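Local coordinates for protein heavy metal cation tricomponent efflux pump ZneA(CzcA-like) (Cupriavidus metallidurans, PDB 4K0J) that exports Zn(II) in exchange for protons, probably as the inner-membrane antiporter of a three-component heavy-metal efflux system of the RND superfamily, at residues 45-50 with 125-130; 78-83 with 94-99; 158-163 with 304-309; 588-593 with 609-614; 665-670 with 810-815. One frame throughout, in Å; residues are numbered along the deposited sequence.

Interaction 1: residues 45-50 with 125-130; sequences TTSQVV and PSLDPL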
# COMPACT_ATOMS: atom_id res chain seq x y z
N THR C 45 7.63 -3.39 -15.32
CA THR C 45 7.59 -2.39 -14.27
C THR C 45 8.96 -1.73 -14.07
O THR C 45 9.87 -2.32 -13.50
CB THR C 45 7.16 -3.01 -12.95
OG1 THR C 45 6.14 -3.98 -13.20
CG2 THR C 45 6.63 -1.94 -12.01
N THR C 46 9.08 -0.49 -14.55
CA THR C 46 10.34 0.24 -14.48
C THR C 46 10.18 1.66 -13.94
O THR C 46 9.10 2.24 -13.98
CB THR C 46 11.02 0.32 -15.86
OG1 THR C 46 12.14 1.21 -15.79
CG2 THR C 46 10.05 0.83 -16.92
N SER C 47 11.28 2.21 -13.43
CA SER C 47 11.30 3.58 -12.96
C SER C 47 12.73 4.09 -12.94
O SER C 47 13.66 3.34 -12.61
CB SER C 47 10.68 3.68 -11.57
OG SER C 47 10.56 5.04 -11.17
N GLN C 48 12.91 5.35 -13.31
CA GLN C 48 14.25 5.94 -13.34
C GLN C 48 14.38 7.17 -12.45
O GLN C 48 13.44 7.95 -12.28
CB GLN C 48 14.70 6.24 -14.79
CG GLN C 48 13.57 6.69 -15.71
CD GLN C 48 14.08 7.15 -17.07
OE1 GLN C 48 15.28 7.18 -17.32
NE2 GLN C 48 13.15 7.51 -17.96
N VAL C 49 15.57 7.32 -11.86
CA VAL C 49 15.89 8.47 -11.01
C VAL C 49 16.79 9.47 -11.73
O VAL C 49 17.79 9.10 -12.35
CB VAL C 49 16.51 8.04 -9.65
CG1 VAL C 49 17.43 6.86 -9.83
CG2 VAL C 49 17.26 9.21 -9.01
N VAL C 50 16.43 10.75 -11.65
CA VAL C 50 17.14 11.79 -12.35
C VAL C 50 17.87 12.71 -11.38
O VAL C 50 17.25 13.47 -10.64
CB VAL C 50 16.18 12.64 -13.20
CG1 VAL C 50 16.94 13.43 -14.24
CG2 VAL C 50 15.14 11.75 -13.86
N PRO C 125 18.49 14.03 -6.23
CA PRO C 125 17.92 12.98 -7.08
C PRO C 125 16.39 12.91 -7.02
O PRO C 125 15.81 12.81 -5.94
CB PRO C 125 18.52 11.69 -6.50
CG PRO C 125 18.79 12.02 -5.07
CD PRO C 125 19.18 13.47 -5.04
N SER C 126 15.76 12.96 -8.19
CA SER C 126 14.30 12.97 -8.28
C SER C 126 13.77 11.71 -8.96
O SER C 126 14.54 10.87 -9.43
CB SER C 126 13.85 14.22 -9.05
OG SER C 126 12.57 14.03 -9.63
N LEU C 127 12.45 11.57 -9.02
CA LEU C 127 11.84 10.42 -9.68
C LEU C 127 11.13 10.85 -10.96
O LEU C 127 10.40 11.84 -10.98
CB LEU C 127 10.86 9.72 -8.75
CG LEU C 127 10.90 8.19 -8.83
CD1 LEU C 127 12.28 7.70 -8.45
CD2 LEU C 127 9.86 7.59 -7.91
N ASP C 128 11.35 10.11 -12.04
CA ASP C 128 10.70 10.39 -13.32
C ASP C 128 9.20 10.10 -13.21
O ASP C 128 8.78 9.36 -12.33
CB ASP C 128 11.34 9.56 -14.44
CG ASP C 128 10.76 8.16 -14.55
OD1 ASP C 128 10.42 7.74 -15.68
OD2 ASP C 128 10.64 7.47 -13.52
N PRO C 129 8.39 10.71 -14.09
CA PRO C 129 6.94 10.47 -14.11
C PRO C 129 6.55 9.00 -14.27
O PRO C 129 7.26 8.24 -14.94
CB PRO C 129 6.46 11.29 -15.32
CG PRO C 129 7.70 11.67 -16.07
CD PRO C 129 8.77 11.76 -15.04
N LEU C 130 5.44 8.61 -13.66
CA LEU C 130 4.98 7.22 -13.70
C LEU C 130 4.22 6.91 -14.98
O LEU C 130 2.99 7.01 -15.04
CB LEU C 130 4.13 6.89 -12.47
CG LEU C 130 3.66 5.44 -12.33
CD1 LEU C 130 4.84 4.49 -12.32
CD2 LEU C 130 2.83 5.26 -11.08
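V50 and S126 exchange two backbone hydrogen bonds, V50 N to S126 O and S126 N to V50 O, both 2.9 Å. They set the short strand 126-127 at one edge of the antiparallel sheet in a ferredoxin-like unit, the part that corresponds to the PN1 porter subdomain of RND pumps. Next comes the non-hydrogen-bonded pair V49 and L127, whose side chains share one face while those of V50 and S126 take the other. A third backbone bond, D128 N to Q48 O at 3.0 Å, carries the pairing one residue past the strand.

The side chain of D128 adds a polar bond. Its CG sits between the backbone N and the carbonyl carbon (chi1 85°), against Q48. Q48 N meets D128 OD2 at 3.1 Å from well above the carboxylate plane, 66° out of it. The same oxygen forms a salt bridge with R107 of helix 103-113 and so links strand 46-52 to that helix.

Apolar contacts are few. L127 CD1 lies 4.4 Å from V49 CB. V49 and the less well ordered P125 run side by side, pointing the same way, with V49 CG2 3.7 Å from P125 CB.

Interaction 2: residues 78-83 with 94-99; sequences GMHVMR and TVVFKD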
# COMPACT_ATOMS: atom_id res chain seq x y z
N GLY C 78 12.70 -6.38 -5.13
CA GLY C 78 12.01 -6.60 -6.39
C GLY C 78 12.78 -6.12 -7.61
O GLY C 78 12.25 -6.11 -8.71
N MET C 79 14.04 -5.74 -7.41
CA MET C 79 14.86 -5.28 -8.52
C MET C 79 15.20 -6.43 -9.46
O MET C 79 15.43 -7.55 -9.02
CB MET C 79 16.14 -4.63 -7.99
CG MET C 79 16.94 -3.91 -9.06
SD MET C 79 18.68 -4.36 -9.07
CE MET C 79 18.59 -6.04 -9.70
N HIS C 80 15.23 -6.15 -10.76
CA HIS C 80 15.57 -7.17 -11.75
C HIS C 80 16.79 -6.77 -12.56
O HIS C 80 17.80 -7.47 -12.55
CB HIS C 80 14.40 -7.42 -12.69
CG HIS C 80 14.68 -8.44 -13.75
ND1 HIS C 80 14.50 -8.19 -15.09
CD2 HIS C 80 15.13 -9.71 -13.65
CE1 HIS C 80 14.82 -9.27 -15.78
NE2 HIS C 80 15.21 -10.21 -14.93
N VAL C 81 16.69 -5.65 -13.27
CA VAL C 81 17.82 -5.13 -14.04
C VAL C 81 18.11 -3.70 -13.62
O VAL C 81 17.20 -2.88 -13.51
CB VAL C 81 17.54 -5.16 -15.55
CG1 VAL C 81 18.73 -4.64 -16.33
CG2 VAL C 81 17.20 -6.57 -15.99
N MET C 82 19.39 -3.39 -13.40
CA MET C 82 19.76 -2.04 -13.01
C MET C 82 20.79 -1.41 -13.94
O MET C 82 21.93 -1.83 -13.98
CB MET C 82 20.26 -2.00 -11.58
CG MET C 82 20.21 -0.61 -10.99
SD MET C 82 21.41 -0.37 -9.67
CE MET C 82 21.11 1.36 -9.30
N ARG C 83 20.36 -0.38 -14.67
CA ARG C 83 21.22 0.33 -15.60
C ARG C 83 21.40 1.78 -15.15
O ARG C 83 20.65 2.27 -14.31
CB ARG C 83 20.62 0.29 -17.00
CG ARG C 83 21.09 -0.89 -17.83
CD ARG C 83 19.95 -1.79 -18.24
NE ARG C 83 19.02 -1.13 -19.15
CZ ARG C 83 18.02 -1.75 -19.76
NH1 ARG C 83 17.82 -3.04 -19.57
NH2 ARG C 83 17.22 -1.07 -20.57
N THR C 94 18.32 3.95 -14.46
CA THR C 94 17.12 3.19 -14.79
C THR C 94 17.06 1.90 -13.96
O THR C 94 18.05 1.17 -13.88
CB THR C 94 17.07 2.84 -16.29
OG1 THR C 94 16.91 4.05 -17.05
CG2 THR C 94 15.90 1.92 -16.59
N VAL C 95 15.91 1.65 -13.34
CA VAL C 95 15.70 0.38 -12.64
C VAL C 95 14.46 -0.32 -13.15
O VAL C 95 13.37 0.24 -13.11
CB VAL C 95 15.56 0.57 -11.12
CG1 VAL C 95 15.08 -0.73 -10.47
CG2 VAL C 95 16.87 1.01 -10.51
N VAL C 96 14.62 -1.55 -13.63
CA VAL C 96 13.48 -2.38 -13.99
C VAL C 96 13.35 -3.50 -12.96
O VAL C 96 14.35 -4.06 -12.51
CB VAL C 96 13.58 -2.91 -15.44
CG1 VAL C 96 14.93 -2.56 -16.06
CG2 VAL C 96 13.34 -4.42 -15.50
N PHE C 97 12.10 -3.79 -12.59
CA PHE C 97 11.80 -4.70 -11.49
C PHE C 97 11.38 -6.09 -11.96
O PHE C 97 11.24 -6.34 -13.16
CB PHE C 97 10.69 -4.12 -10.61
CG PHE C 97 11.09 -2.86 -9.89
CD1 PHE C 97 11.12 -1.64 -10.55
CD2 PHE C 97 11.41 -2.89 -8.54
CE1 PHE C 97 11.48 -0.49 -9.89
CE2 PHE C 97 11.77 -1.73 -7.88
CZ PHE C 97 11.80 -0.53 -8.55
N LYS C 98 11.18 -7.00 -11.01
CA LYS C 98 10.68 -8.33 -11.32
C LYS C 98 9.19 -8.22 -11.59
O LYS C 98 8.59 -7.19 -11.31
CB LYS C 98 10.94 -9.30 -10.16
CG LYS C 98 12.20 -10.15 -10.31
CD LYS C 98 12.08 -11.11 -11.49
CE LYS C 98 13.35 -11.96 -11.65
NZ LYS C 98 13.30 -12.82 -12.86
N ASP C 99 8.60 -9.28 -12.13
CA ASP C 99 7.16 -9.27 -12.41
C ASP C 99 6.33 -9.53 -11.16
O ASP C 99 6.71 -10.31 -10.28
CB ASP C 99 6.81 -10.27 -13.52
CG ASP C 99 6.71 -9.61 -14.88
OD1 ASP C 99 7.28 -8.51 -15.05
OD2 ASP C 99 6.05 -10.19 -15.77
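M79 to R83 pair with T94 to F97 as the two arms of an antiparallel beta hairpin, their axes 155° apart, and a classic beta bulge shifts the register by one between M79 and V81. At the bulge V96 O is gripped by two donors, H80 N and V81 N, each at 2.9 Å. The first lies in the carbonyl plane on a lone pair and the second is tilted 31° from that plane. V96 N returns a bond to V81 O, and beyond the bulge G78 O receives K98 N at 2.7 Å.

M82 and V95 share one face of the hairpin, and the two methyls of V95 each touch a methionine. CG2 touches M82 CG at 3.7 Å, while CG1 meets M79 CG at 3.9 Å, the M79 and V95 side chains crossing at about a right angle. V95 CG1 also lies over a face of the F97 ring, offset toward its rim. V81, V96, R83 and T94 point to the other face, where V81 CB packs on V96 CG1 at 3.7 Å; the guanidinium of R83 goes on to L660 O.

The extra residue of the bulge, H80, lies beside V96, the two side chains pointing the same way. V96 CG2 lies at the edge of the H80 imidazole, in the ring plane, and K98 brings CE to 3.5 Å from H80 CD2.

Interaction 3: residues 158-163 with 304-309; sequences WKVIPR and RDLNDN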
# COMPACT_ATOMS: atom_id res chain seq x y z
N TRP C 158 2.57 28.23 -20.45
CA TRP C 158 1.64 28.79 -19.49
C TRP C 158 0.16 28.58 -19.82
O TRP C 158 -0.71 28.86 -18.99
CB TRP C 158 1.96 30.27 -19.27
CG TRP C 158 3.42 30.49 -19.02
CD1 TRP C 158 4.33 30.97 -19.90
CD2 TRP C 158 4.13 30.20 -17.81
NE1 TRP C 158 5.58 31.02 -19.32
CE2 TRP C 158 5.48 30.55 -18.03
CE3 TRP C 158 3.76 29.70 -16.56
CZ2 TRP C 158 6.45 30.41 -17.05
CZ3 TRP C 158 4.73 29.56 -15.60
CH2 TRP C 158 6.06 29.92 -15.84
N LYS C 159 -0.12 28.08 -21.01
CA LYS C 159 -1.49 27.79 -21.42
C LYS C 159 -1.70 26.31 -21.70
O LYS C 159 -2.49 25.65 -21.03
CB LYS C 159 -1.88 28.62 -22.65
CG LYS C 159 -1.74 30.12 -22.47
CD LYS C 159 -2.54 30.61 -21.27
CE LYS C 159 -2.46 32.12 -21.13
NZ LYS C 159 -3.08 32.81 -22.29
N VAL C 160 -1.00 25.80 -22.70
CA VAL C 160 -1.26 24.47 -23.24
C VAL C 160 -0.95 23.35 -22.26
O VAL C 160 -1.82 22.52 -21.94
CB VAL C 160 -0.47 24.23 -24.54
CG1 VAL C 160 -0.72 22.83 -25.06
CG2 VAL C 160 -0.86 25.26 -25.58
N ILE C 161 0.29 23.30 -21.79
CA ILE C 161 0.69 22.29 -20.83
C ILE C 161 -0.10 22.38 -19.53
O ILE C 161 -0.64 21.36 -19.08
CB ILE C 161 2.21 22.27 -20.58
CG1 ILE C 161 2.95 21.87 -21.87
CG2 ILE C 161 2.54 21.29 -19.46
CD1 ILE C 161 4.47 22.01 -21.79
N PRO C 162 -0.21 23.58 -18.92
CA PRO C 162 -1.02 23.64 -17.70
C PRO C 162 -2.45 23.12 -17.90
O PRO C 162 -3.06 22.63 -16.95
CB PRO C 162 -1.05 25.13 -17.37
CG PRO C 162 0.19 25.67 -17.97
CD PRO C 162 0.42 24.88 -19.22
N ARG C 163 -2.95 23.19 -19.13
CA ARG C 163 -4.30 22.73 -19.42
C ARG C 163 -4.35 21.22 -19.56
O ARG C 163 -5.13 20.55 -18.89
CB ARG C 163 -4.84 23.41 -20.68
CG ARG C 163 -6.21 22.94 -21.12
CD ARG C 163 -7.28 23.23 -20.07
NE ARG C 163 -8.61 22.77 -20.49
CZ ARG C 163 -9.06 21.53 -20.32
NH1 ARG C 163 -8.30 20.62 -19.73
NH2 ARG C 163 -10.27 21.20 -20.74
N ARG C 304 -9.31 20.59 -27.77
CA ARG C 304 -10.41 21.32 -28.38
C ARG C 304 -10.65 22.65 -27.68
O ARG C 304 -10.70 23.69 -28.33
CB ARG C 304 -11.70 20.49 -28.35
CG ARG C 304 -12.41 20.39 -29.69
CD ARG C 304 -13.82 19.83 -29.53
NE ARG C 304 -13.88 18.74 -28.55
CZ ARG C 304 -13.66 17.46 -28.83
NH1 ARG C 304 -13.36 17.10 -30.06
NH2 ARG C 304 -13.74 16.55 -27.87
N ASP C 305 -10.77 22.59 -26.35
CA ASP C 305 -10.93 23.79 -25.52
C ASP C 305 -9.82 24.81 -25.75
O ASP C 305 -10.06 26.02 -25.75
CB ASP C 305 -10.96 23.39 -24.04
CG ASP C 305 -11.15 24.58 -23.11
OD1 ASP C 305 -11.71 25.60 -23.55
OD2 ASP C 305 -10.73 24.47 -21.94
N LEU C 306 -8.60 24.32 -25.95
CA LEU C 306 -7.47 25.19 -26.20
C LEU C 306 -7.62 25.92 -27.52
O LEU C 306 -7.44 27.14 -27.59
CB LEU C 306 -6.16 24.41 -26.17
CG LEU C 306 -5.62 24.08 -24.77
CD1 LEU C 306 -4.35 23.28 -24.88
CD2 LEU C 306 -5.38 25.35 -23.97
N ASN C 307 -7.95 25.19 -28.58
CA ASN C 307 -8.07 25.83 -29.88
C ASN C 307 -9.27 26.79 -29.97
O ASN C 307 -9.15 27.92 -30.44
CB ASN C 307 -8.13 24.79 -31.00
CG ASN C 307 -6.81 24.07 -31.20
OD1 ASN C 307 -5.75 24.70 -31.27
ND2 ASN C 307 -6.86 22.75 -31.29
N ASP C 308 -10.41 26.32 -29.48
CA ASP C 308 -11.67 27.05 -29.59
C ASP C 308 -11.70 28.35 -28.78
O ASP C 308 -12.09 29.40 -29.30
CB ASP C 308 -12.83 26.16 -29.13
CG ASP C 308 -12.98 24.90 -29.97
OD1 ASP C 308 -12.04 24.55 -30.72
OD2 ASP C 308 -14.05 24.26 -29.87
N ASN C 309 -11.30 28.29 -27.52
CA ASN C 309 -11.56 29.38 -26.59
C ASN C 309 -10.35 30.01 -25.92
O ASN C 309 -10.37 31.20 -25.58
CB ASN C 309 -12.56 28.92 -25.53
CG ASN C 309 -13.63 28.01 -26.09
OD1 ASN C 309 -14.58 28.47 -26.72
ND2 ASN C 309 -13.47 26.71 -25.87
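R163 and D305 each point CB toward the other helix and hold CG anti to the backbone N (chi1 176° and -179°), so that the two side chains meet between the helices. A bend at chi2 then turns CD of R163. The guanidinium meets the carboxylate through its NE, 3.1 Å from D305 OD2, in a nearly straight hydrogen bond that is part of a salt bridge. The oxygen lies in the guanidinium plane, at its edge, and is approached on its anti side, while the two side chains cross at about a right angle. The other carboxylate oxygen is also held: N309 ND2 donates to D305 OD1 at 3.1 Å, on the anti lone pair, so a neighbour one turn along the same helix helps to fix the rotation of the acid.

Beside the ion pair, L306 packs with both methyls. CD1 lies on V160 CG1 at 3.7 Å, and CD2 touches R163 CG at 3.8 Å as the arginine and leucine side chains slide past each other in opposite directions. R163 thus packs through its CG and bonds through its NE. The axes of the two short segments approach to 10.6 Å and run antiparallel at 151°. V160 also reaches Y140 of strand 135-143, as expected for the paired helices that cover the sheet of a ferredoxin-like unit, here corresponding to the PN2 porter subdomain of RND pumps.

Interaction 4: residues 588-593 with 609-614; sequences EHVVTQ and IETAVT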
# COMPACT_ATOMS: atom_id res chain seq x y z
N GLU C 588 3.38 11.49 -44.36
CA GLU C 588 2.48 12.58 -43.98
C GLU C 588 3.25 13.73 -43.33
O GLU C 588 3.22 14.87 -43.82
CB GLU C 588 1.40 12.06 -43.04
CG GLU C 588 0.24 13.01 -42.80
CD GLU C 588 -0.90 12.35 -42.05
OE1 GLU C 588 -0.90 11.11 -41.94
OE2 GLU C 588 -1.80 13.08 -41.58
N HIS C 589 3.94 13.43 -42.23
CA HIS C 589 4.78 14.41 -41.55
C HIS C 589 6.09 13.77 -41.10
O HIS C 589 6.15 12.56 -40.87
CB HIS C 589 4.06 14.98 -40.32
CG HIS C 589 2.84 15.79 -40.64
ND1 HIS C 589 2.90 17.12 -40.97
CD2 HIS C 589 1.53 15.45 -40.66
CE1 HIS C 589 1.67 17.57 -41.20
NE2 HIS C 589 0.83 16.57 -41.01
N VAL C 590 7.13 14.59 -40.98
CA VAL C 590 8.40 14.12 -40.45
C VAL C 590 8.89 15.09 -39.38
O VAL C 590 9.01 16.30 -39.62
CB VAL C 590 9.47 13.99 -41.54
CG1 VAL C 590 10.74 13.39 -40.97
CG2 VAL C 590 8.96 13.15 -42.69
N VAL C 591 9.16 14.55 -38.19
CA VAL C 591 9.54 15.35 -37.04
C VAL C 591 10.91 14.91 -36.52
O VAL C 591 11.14 13.73 -36.29
CB VAL C 591 8.52 15.21 -35.90
CG1 VAL C 591 9.10 15.69 -34.58
CG2 VAL C 591 7.24 15.96 -36.22
N THR C 592 11.81 15.87 -36.32
CA THR C 592 13.10 15.56 -35.73
C THR C 592 13.20 16.15 -34.33
O THR C 592 12.74 17.27 -34.08
CB THR C 592 14.28 16.12 -36.57
OG1 THR C 592 14.28 17.55 -36.53
CG2 THR C 592 14.19 15.65 -38.02
N GLN C 593 13.78 15.38 -33.42
CA GLN C 593 14.10 15.88 -32.09
C GLN C 593 15.61 15.83 -31.88
O GLN C 593 16.12 14.90 -31.25
CB GLN C 593 13.42 15.04 -31.03
CG GLN C 593 11.94 14.84 -31.26
CD GLN C 593 11.36 13.87 -30.26
OE1 GLN C 593 10.21 13.44 -30.39
NE2 GLN C 593 12.14 13.53 -29.24
N ILE C 609 19.76 12.34 -32.54
CA ILE C 609 18.43 12.72 -32.96
C ILE C 609 17.51 11.53 -32.79
O ILE C 609 17.91 10.38 -32.98
CB ILE C 609 18.37 13.15 -34.44
CG1 ILE C 609 19.58 13.98 -34.85
CG2 ILE C 609 17.10 13.94 -34.71
CD1 ILE C 609 19.49 14.50 -36.27
N GLU C 610 16.28 11.83 -32.41
CA GLU C 610 15.20 10.88 -32.53
C GLU C 610 14.22 11.49 -33.50
O GLU C 610 13.82 12.64 -33.34
CB GLU C 610 14.54 10.65 -31.18
CG GLU C 610 15.29 9.71 -30.26
CD GLU C 610 14.60 9.53 -28.94
OE1 GLU C 610 14.61 8.39 -28.42
OE2 GLU C 610 14.04 10.52 -28.42
N THR C 611 13.85 10.71 -34.51
CA THR C 611 12.96 11.21 -35.55
C THR C 611 11.63 10.46 -35.57
O THR C 611 11.60 9.25 -35.41
CB THR C 611 13.64 11.10 -36.94
OG1 THR C 611 14.95 11.67 -36.88
CG2 THR C 611 12.82 11.81 -38.01
N ALA C 612 10.53 11.19 -35.74
CA ALA C 612 9.24 10.55 -35.91
C ALA C 612 8.77 10.67 -37.36
O ALA C 612 8.70 11.77 -37.91
CB ALA C 612 8.21 11.15 -34.96
N VAL C 613 8.47 9.53 -37.97
CA VAL C 613 8.04 9.49 -39.37
C VAL C 613 6.61 8.99 -39.50
O VAL C 613 6.35 7.79 -39.35
CB VAL C 613 8.94 8.58 -40.20
CG1 VAL C 613 8.48 8.57 -41.64
CG2 VAL C 613 10.38 9.04 -40.10
N THR C 614 5.70 9.91 -39.78
CA THR C 614 4.29 9.57 -39.91
C THR C 614 3.97 9.25 -41.36
O THR C 614 4.54 9.85 -42.28
CB THR C 614 3.38 10.72 -39.43
OG1 THR C 614 3.39 11.78 -40.40
CG2 THR C 614 3.86 11.26 -38.09
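V591 and A612 face each other in the middle of two antiparallel strands and exchange backbone hydrogen bonds, V591 N to A612 O at 2.8 Å and A612 N to V591 O at 2.7 Å. Toward one end T614 N reaches H589 O at 2.9 Å. Toward the other, Q593 N meets E610 O at 2.7 Å, while the return bond from E610 N to Q593 O is longer, 3.3 Å.

Side chains alternate between two faces. V590, T592, T611 and V613 share one, where the methyl CG2 of T611 is central. This methyl is anti to the backbone N and stands 3.9 Å from V590 CG1 and 4.1 Å from T592 CG2; the two threonines lie side by side, pointing the same way. On the other face V591 and A612 touch through their CB atoms, and Q593 passes E610 with its amide plane turned 83° from the carboxylate.

Polar groups are also met from outside the pair. E610 OE1 accepts from Q558 of the neighbouring strand 554-560, and the carboxylate of D274 binds both the side-chain atom H589 ND1 and the backbone atom V590 N. Helix 567-581 covers the face of V590 and T592 through R578. Strand 269-272 pairs with the other side of strand 587-595. The contact is thus the pairing of the second and third strands of a ferredoxin-like unit, corresponding to the PC1 porter subdomain, and a strand from the N-terminal half of this RND pump extends the sheet past the unit's edge strand.

Interaction 5: residues 665-670 with 810-815; sequences SDLVVK and VRLNLR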
# COMPACT_ATOMS: atom_id res chain seq x y z
N SER C 665 17.19 -0.46 -29.78
CA SER C 665 17.33 -1.38 -30.90
C SER C 665 16.86 -2.78 -30.52
O SER C 665 16.79 -3.12 -29.34
CB SER C 665 18.79 -1.43 -31.39
OG SER C 665 19.64 -1.99 -30.40
N ASP C 666 16.53 -3.59 -31.53
CA ASP C 666 16.02 -4.94 -31.31
C ASP C 666 17.05 -5.80 -30.61
O ASP C 666 16.72 -6.56 -29.69
CB ASP C 666 15.65 -5.59 -32.65
CG ASP C 666 14.98 -4.62 -33.61
OD1 ASP C 666 14.43 -3.59 -33.15
OD2 ASP C 666 15.00 -4.88 -34.83
N LEU C 667 18.29 -5.68 -31.05
CA LEU C 667 19.39 -6.48 -30.53
C LEU C 667 20.51 -5.58 -30.04
O LEU C 667 20.72 -4.50 -30.58
CB LEU C 667 19.93 -7.40 -31.63
CG LEU C 667 19.01 -8.52 -32.12
CD1 LEU C 667 19.43 -8.99 -33.51
CD2 LEU C 667 19.04 -9.68 -31.14
N VAL C 668 21.22 -6.01 -29.00
CA VAL C 668 22.43 -5.32 -28.59
C VAL C 668 23.52 -6.32 -28.26
O VAL C 668 23.24 -7.49 -27.98
CB VAL C 668 22.23 -4.41 -27.35
CG1 VAL C 668 21.23 -3.29 -27.64
CG2 VAL C 668 21.81 -5.23 -26.14
N VAL C 669 24.76 -5.85 -28.29
CA VAL C 669 25.89 -6.63 -27.80
C VAL C 669 26.68 -5.78 -26.81
O VAL C 669 27.28 -4.77 -27.17
CB VAL C 669 26.82 -7.08 -28.95
CG1 VAL C 669 28.04 -7.78 -28.38
CG2 VAL C 669 26.08 -8.00 -29.89
N LYS C 670 26.66 -6.20 -25.55
CA LYS C 670 27.27 -5.42 -24.48
C LYS C 670 28.70 -5.88 -24.19
O LYS C 670 28.92 -7.03 -23.81
CB LYS C 670 26.40 -5.50 -23.22
CG LYS C 670 24.97 -5.02 -23.43
CD LYS C 670 24.11 -5.24 -22.18
CE LYS C 670 23.63 -6.68 -22.06
NZ LYS C 670 22.48 -7.01 -22.94
N VAL C 810 26.86 -2.23 -28.49
CA VAL C 810 26.74 -2.30 -29.93
C VAL C 810 25.29 -2.59 -30.27
O VAL C 810 24.88 -3.75 -30.28
CB VAL C 810 27.65 -3.38 -30.54
CG1 VAL C 810 27.55 -3.35 -32.05
CG2 VAL C 810 29.09 -3.18 -30.11
N ARG C 811 24.53 -1.55 -30.55
CA ARG C 811 23.12 -1.73 -30.88
C ARG C 811 22.91 -2.03 -32.36
O ARG C 811 23.63 -1.50 -33.22
CB ARG C 811 22.30 -0.53 -30.40
CG ARG C 811 22.45 0.75 -31.19
CD ARG C 811 21.46 1.78 -30.66
NE ARG C 811 21.21 2.87 -31.59
CZ ARG C 811 21.80 4.05 -31.54
NH1 ARG C 811 22.70 4.30 -30.59
NH2 ARG C 811 21.51 4.99 -32.42
N LEU C 812 21.94 -2.89 -32.65
CA LEU C 812 21.71 -3.41 -34.00
C LEU C 812 20.30 -4.00 -34.20
O LEU C 812 19.72 -4.56 -33.28
CB LEU C 812 22.75 -4.48 -34.35
CG LEU C 812 22.61 -5.85 -33.69
CD1 LEU C 812 23.19 -6.92 -34.59
CD2 LEU C 812 23.27 -5.89 -32.32
N ASN C 813 19.77 -3.89 -35.42
CA ASN C 813 18.44 -4.42 -35.73
C ASN C 813 18.46 -5.73 -36.54
O ASN C 813 19.28 -5.90 -37.44
CB ASN C 813 17.59 -3.38 -36.46
CG ASN C 813 17.33 -2.15 -35.61
OD1 ASN C 813 17.13 -2.25 -34.40
ND2 ASN C 813 17.33 -0.98 -36.24
N LEU C 814 17.54 -6.63 -36.23
CA LEU C 814 17.49 -7.95 -36.85
C LEU C 814 16.90 -7.95 -38.26
O LEU C 814 16.96 -8.95 -38.96
CB LEU C 814 16.71 -8.93 -35.96
CG LEU C 814 15.48 -8.41 -35.19
CD1 LEU C 814 14.33 -8.01 -36.11
CD2 LEU C 814 15.01 -9.44 -34.18
N ARG C 815 16.32 -6.82 -38.64
CA ARG C 815 15.61 -6.67 -39.91
C ARG C 815 16.39 -7.15 -41.13
O ARG C 815 17.58 -6.88 -41.26
CB ARG C 815 15.20 -5.20 -40.10
CG ARG C 815 14.71 -4.85 -41.50
CD ARG C 815 14.19 -3.42 -41.53
NE ARG C 815 15.11 -2.50 -40.88
CZ ARG C 815 16.02 -1.77 -41.53
NH1 ARG C 815 16.82 -0.96 -40.85
NH2 ARG C 815 16.13 -1.86 -42.84
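L667 and L812 lie on one face of an antiparallel strand pair with V669 and V810, inside a ferredoxin-like unit that corresponds to the PC2 porter subdomain of RND pumps. L812 turns its branch back over the partner strand, bringing CG to 3.7 Å from L667 CB. L667 in turn crosses L814 at about a right angle, its CD1 3.7 Å from L814 CB. The two valines meet at 4.1 Å, V669 CB to V810 CB. Helix 676-690 covers this face through L690.

On the other face V668 CG1 touches R811 CB at 4.0 Å, while the guanidinium of R811 leads away to a salt bridge with D702. Past the strands the side chains of D666 and N813 also cross at about a right angle, with carboxylate and amide planes 29° apart. N813 OD1 accepts D666 N at 3.2 Å, in the carbonyl plane, and its ND2 donates to D698; L814 N adds a weak bond to D666 OD2.

S665 OG lies between the backbone N and the carbonyl carbon (chi1 66°), from where it donates to L667 O at 2.7 Å. L812 N reaches that same oxygen, L667 O, at 2.9 Å from the opposite face of its plane.

Overall arrangement
The five contacts sample four ferredoxin-like units of the porter region. Interactions 1 and 2 belong to one sheet and touch: strand 46-52 pairs with 126-127 on one side and 90-97 on the other, with T45 O and S47 N meeting F97 N and V95 O. Both are partly buried, with exposed residues among those that touch. Interactions 4 and 5, in separate sheets about 21 Å apart between centres, are the buried ones, packing valines, alanine and threonine methyls in interaction 4, leucines and valines in interaction 5. Interaction 3, also partly buried, differs most: two helices meet by side chains, through an ion pair beside a leucine, about 41 Å from interaction 5 between centres.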